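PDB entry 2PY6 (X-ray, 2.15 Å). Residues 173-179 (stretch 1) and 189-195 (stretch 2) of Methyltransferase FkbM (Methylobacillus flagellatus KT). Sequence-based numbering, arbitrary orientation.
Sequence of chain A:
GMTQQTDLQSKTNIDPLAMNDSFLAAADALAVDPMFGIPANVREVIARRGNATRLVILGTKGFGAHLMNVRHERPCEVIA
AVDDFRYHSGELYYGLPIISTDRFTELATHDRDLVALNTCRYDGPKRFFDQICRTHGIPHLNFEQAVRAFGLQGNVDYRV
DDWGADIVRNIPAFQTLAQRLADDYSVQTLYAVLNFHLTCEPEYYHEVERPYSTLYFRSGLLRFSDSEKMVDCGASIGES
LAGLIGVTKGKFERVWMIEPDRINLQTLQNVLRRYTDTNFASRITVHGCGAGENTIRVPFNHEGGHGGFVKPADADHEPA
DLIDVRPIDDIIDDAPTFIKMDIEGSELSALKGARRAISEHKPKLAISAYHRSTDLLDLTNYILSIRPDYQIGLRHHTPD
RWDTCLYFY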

ATOM      1  N   ALA A 173      19.921   8.529 -44.755  1.00 28.74           N
ATOM      2  CA  ALA A 173      19.770   7.123 -44.381  1.00 28.35           C
ATOM      3  C   ALA A 173      18.443   6.890 -43.618  1.00 27.71           C
ATOM      4  O   ALA A 173      17.766   5.871 -43.805  1.00 27.62           O
ATOM      5  CB  ALA A 173      20.938   6.678 -43.547  1.00 31.00           C
ATOM      6  N   PHE A 174      18.074   7.826 -42.745  1.00 25.93           N
ATOM      7  CA  PHE A 174      16.760   7.726 -42.100  1.00 24.84           C
ATOM      8  C   PHE A 174      15.589   7.889 -43.083  1.00 27.17           C
ATOM      9  O   PHE A 174      14.569   7.234 -42.929  1.00 28.72           O
ATOM     10  CB  PHE A 174      16.628   8.687 -40.924  1.00 24.81           C
ATOM     11  CG  PHE A 174      17.376   8.246 -39.693  1.00 20.94           C
ATOM     12  CD1 PHE A 174      17.033   7.071 -39.064  1.00 24.55           C
ATOM     13  CD2 PHE A 174      18.353   9.044 -39.132  1.00 21.24           C
ATOM     14  CE1 PHE A 174      17.697   6.669 -37.931  1.00 27.09           C
ATOM     15  CE2 PHE A 174      19.010   8.652 -38.014  1.00 26.38           C
ATOM     16  CZ  PHE A 174      18.685   7.451 -37.415  1.00 27.50           C
ATOM     17  N   GLN A 175      15.718   8.764 -44.075  1.00 29.35           N
ATOM     18  CA  GLN A 175      14.683   8.913 -45.098  1.00 34.03           C
ATOM     19  C   GLN A 175      14.549   7.628 -45.917  1.00 31.76           C
ATOM     20  O   GLN A 175      13.443   7.239 -46.302  1.00 33.13           O
ATOM     21  CB  GLN A 175      15.000  10.097 -46.010  1.00 34.75           C
ATOM     22  CG  GLN A 175      14.992  11.415 -45.276  1.00 41.71           C
ATOM     23  CD  GLN A 175      15.223  12.583 -46.198  1.00 42.48           C
ATOM     24  OE1 GLN A 175      16.296  12.724 -46.806  1.00 48.74           O
ATOM     25  NE2 GLN A 175      14.219  13.448 -46.301  1.00 49.55           N
ATOM     26  N   THR A 176      15.690   6.992 -46.188  1.00 31.83           N
ATOM     27  CA  THR A 176      15.730   5.696 -46.867  1.00 31.66           C
ATOM     28  C   THR A 176      15.056   4.602 -46.015  1.00 30.59           C
ATOM     29  O   THR A 176      14.308   3.805 -46.549  1.00 32.47           O
ATOM     30  CB  THR A 176      17.166   5.294 -47.290  1.00 31.36           C
ATOM     31  OG1 THR A 176      17.669   6.256 -48.214  1.00 25.92           O
ATOM     32  CG2 THR A 176      17.184   3.940 -47.947  1.00 35.87           C
ATOM     33  N   LEU A 177      15.318   4.561 -44.709  1.00 29.38           N
ATOM     34  CA  LEU A 177      14.595   3.635 -43.835  1.00 28.85           C
ATOM     35  C   LEU A 177      13.072   3.888 -43.901  1.00 29.85           C
ATOM     36  O   LEU A 177      12.299   2.953 -44.039  1.00 25.80           O
ATOM     37  CB  LEU A 177      15.085   3.747 -42.398  1.00 28.82           C
ATOM     38  CG  LEU A 177      14.472   2.832 -41.340  1.00 31.12           C
ATOM     39  CD1 LEU A 177      14.556   1.376 -41.763  1.00 34.22           C
ATOM     40  CD2 LEU A 177      15.172   3.030 -39.995  1.00 31.35           C
ATOM     41  N   ALA A 178      12.649   5.150 -43.798  1.00 28.20           N
ATOM     42  CA  ALA A 178      11.223   5.497 -43.860  1.00 28.48           C
ATOM     43  C   ALA A 178      10.524   4.895 -45.100  1.00 29.50           C
ATOM     44  O   ALA A 178       9.403   4.361 -45.017  1.00 27.44           O
ATOM     45  CB  ALA A 178      11.073   7.004 -43.860  1.00 26.25           C
ATOM     46  N   GLN A 179      11.197   5.006 -46.253  1.00 30.80           N
ATOM     47  CA  GLN A 179      10.699   4.487 -47.528  1.00 34.05           C
ATOM     48  C   GLN A 179      10.628   2.954 -47.548  1.00 31.06           C
ATOM     49  O   GLN A 179       9.840   2.391 -48.281  1.00 33.20           O
ATOM     50  CB  GLN A 179      11.586   4.969 -48.703  1.00 32.69           C
ATOM     51  CG  GLN A 179      11.693   6.485 -48.867  1.00 42.62           C
ATOM     52  CD  GLN A 179      12.912   6.896 -49.719  1.00 45.36           C
ATOM     53  OE1 GLN A 179      13.476   6.077 -50.471  1.00 60.74           O
ATOM     54  NE2 GLN A 179      13.321   8.163 -49.599  1.00 59.30           N
ATOM     55  N   THR A 189       5.762   6.362 -36.687  1.00 29.24           N
ATOM     56  CA  THR A 189       6.523   6.006 -35.496  1.00 26.54           C
ATOM     57  C   THR A 189       7.988   6.376 -35.668  1.00 27.72           C
ATOM     58  O   THR A 189       8.580   6.987 -34.759  1.00 26.64           O
ATOM     59  CB  THR A 189       6.360   4.531 -35.183  1.00 26.80           C
ATOM     60  OG1 THR A 189       4.975   4.263 -34.903  1.00 26.45           O
ATOM     61  CG2 THR A 189       7.231   4.122 -34.009  1.00 28.82           C
ATOM     62  N   LEU A 190       8.585   6.018 -36.815  1.00 28.09           N
ATOM     63  CA  LEU A 190       9.987   6.358 -37.047  1.00 27.36           C
ATOM     64  C   LEU A 190      10.224   7.840 -36.863  1.00 27.82           C
ATOM     65  O   LEU A 190      11.100   8.250 -36.117  1.00 24.31           O
ATOM     66  CB  LEU A 190      10.460   5.960 -38.451  1.00 28.68           C
ATOM     67  CG  LEU A 190      11.911   6.361 -38.802  1.00 26.22           C
ATOM     68  CD1 LEU A 190      12.900   5.632 -37.857  1.00 29.23           C
ATOM     69  CD2 LEU A 190      12.279   6.119 -40.247  1.00 30.02           C
ATOM     70  N   TYR A 191       9.450   8.654 -37.593  1.00 28.91           N
ATOM     71  CA  TYR A 191       9.607  10.096 -37.525  1.00 24.38           C
ATOM     72  C   TYR A 191       9.346  10.685 -36.142  1.00 26.56           C
ATOM     73  O   TYR A 191      10.056  11.594 -35.726  1.00 27.97           O
ATOM     74  CB  TYR A 191       8.797  10.799 -38.595  1.00 27.52           C
ATOM     75  CG  TYR A 191       9.353  10.621 -40.008  1.00 27.35           C
ATOM     76  CD1 TYR A 191      10.656  10.979 -40.324  1.00 33.58           C
ATOM     77  CD2 TYR A 191       8.552  10.153 -41.031  1.00 34.02           C
ATOM     78  CE1 TYR A 191      11.155  10.828 -41.606  1.00 40.22           C
ATOM     79  CE2 TYR A 191       9.039   9.998 -42.309  1.00 31.06           C
ATOM     80  CZ  TYR A 191      10.330  10.343 -42.603  1.00 33.73           C
ATOM     81  OH  TYR A 191      10.810  10.197 -43.898  1.00 34.77           O
ATOM     82  N   ALA A 192       8.406  10.101 -35.395  1.00 26.90           N
ATOM     83  CA  ALA A 192       8.100  10.536 -34.021  1.00 29.27           C
ATOM     84  C   ALA A 192       9.319  10.299 -33.092  1.00 27.46           C
ATOM     85  O   ALA A 192       9.718  11.167 -32.315  1.00 26.09           O
ATOM     86  CB  ALA A 192       6.838   9.814 -33.511  1.00 26.91           C
ATOM     87  N   VAL A 193       9.956   9.138 -33.215  1.00 30.54           N
ATOM     88  CA  VAL A 193      11.148   8.850 -32.393  1.00 31.33           C
ATOM     89  C   VAL A 193      12.332   9.779 -32.707  1.00 31.27           C
ATOM     90  O   VAL A 193      13.016  10.251 -31.816  1.00 33.96           O
ATOM     91  CB  VAL A 193      11.570   7.384 -32.575  1.00 32.10           C
ATOM     92  CG1 VAL A 193      12.970   7.097 -31.926  1.00 34.93           C
ATOM     93  CG2 VAL A 193      10.479   6.472 -32.022  1.00 38.57           C
ATOM     94  N   LEU A 194      12.582   9.997 -33.990  1.00 31.01           N
ATOM     95  CA  LEU A 194      13.648  10.875 -34.431  1.00 29.90           C
ATOM     96  C   LEU A 194      13.330  12.316 -34.044  1.00 28.64           C
ATOM     97  O   LEU A 194      14.227  13.053 -33.668  1.00 34.44           O
ATOM     98  CB  LEU A 194      13.850  10.753 -35.928  1.00 28.42           C
ATOM     99  CG  LEU A 194      14.165   9.361 -36.485  1.00 31.43           C
ATOM    100  CD1 LEU A 194      14.276   9.458 -38.004  1.00 24.12           C
ATOM    101  CD2 LEU A 194      15.431   8.705 -35.897  1.00 29.23           C
ATOM    102  N   ASN A 195      12.071  12.717 -34.125  1.00 26.29           N
ATOM    103  CA  ASN A 195      11.687  14.053 -33.683  1.00 27.01           C
ATOM    104  C   ASN A 195      11.887  14.211 -32.177  1.00 27.45           C
ATOM    105  O   ASN A 195      12.357  15.254 -31.752  1.00 27.56           O
ATOM    106  CB  ASN A 195      10.278  14.423 -34.116  1.00 29.80           C
ATOM    107  CG  ASN A 195      10.183  14.658 -35.612  1.00 34.20           C
ATOM    108  OD1 ASN A 195      11.189  14.815 -36.265  1.00 41.54           O
ATOM    109  ND2 ASN A 195       8.985  14.624 -36.155  1.00 29.80           N
TER

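Residues 173-179 and 189-195 each lie within a longer helix. The two helices run nearly antiparallel, at 154°, and their axes come within 10.6 Å. No hydrogen bond crosses between them. The contact is mostly apolar side-chain packing, with some of it against backbone, and buries 288 Å² in all.

Leu 190 is covered most by the other stretch. Its CA-to-CB bond points toward the first helix, and its rotamer is t, p. This conformation places Leu 190 CD2 against the backbone, 3.7 Å from Phe 174 O and 3.7 Å from Ala 178 N. Those two backbone atoms are already paired, since Ala 178 N donates to Phe 174 O at 3.0 Å. The methyl therefore packs beside a satisfied helical hydrogen bond. Leu 190 CD2 also lies 3.9 Å from Ala 178 CB. Leu 190 CD1 is 4.1 Å from Leu 177 CD2, and Leu 190 CD2 is about as near to it, at 4.2 Å. Leu 177 also has the t, p rotamer. Its CA-to-CB bond points sideways, but its end comes nearer to the second helix.

The CA-to-CB bonds of Phe 174 and Leu 194 each point toward the other helix. In Phe 174, chi1 of -75° (m) and chi2 of -63° set the ring face presented to Leu 194 CD2. Leu 194 is in the m, t rotamer. Its CD2 makes a CH-pi contact, 3.8 Å from the Phe 174 ring centroid and 16° off the normal. The methyl, Leu 194 CD2, is displaced toward Phe 174 CE1, its closest ring atom, at 3.7 Å.

The Tyr 191 CA-to-CB bond points sideways. With chi1 of -72° (m) and chi2 of -56°, its end reaches Ala 178. Tyr 191 OH lies 3.2 Å from Ala 178 CB, and Tyr 191 CZ 3.6 Å from it. The approach to the ring is oblique.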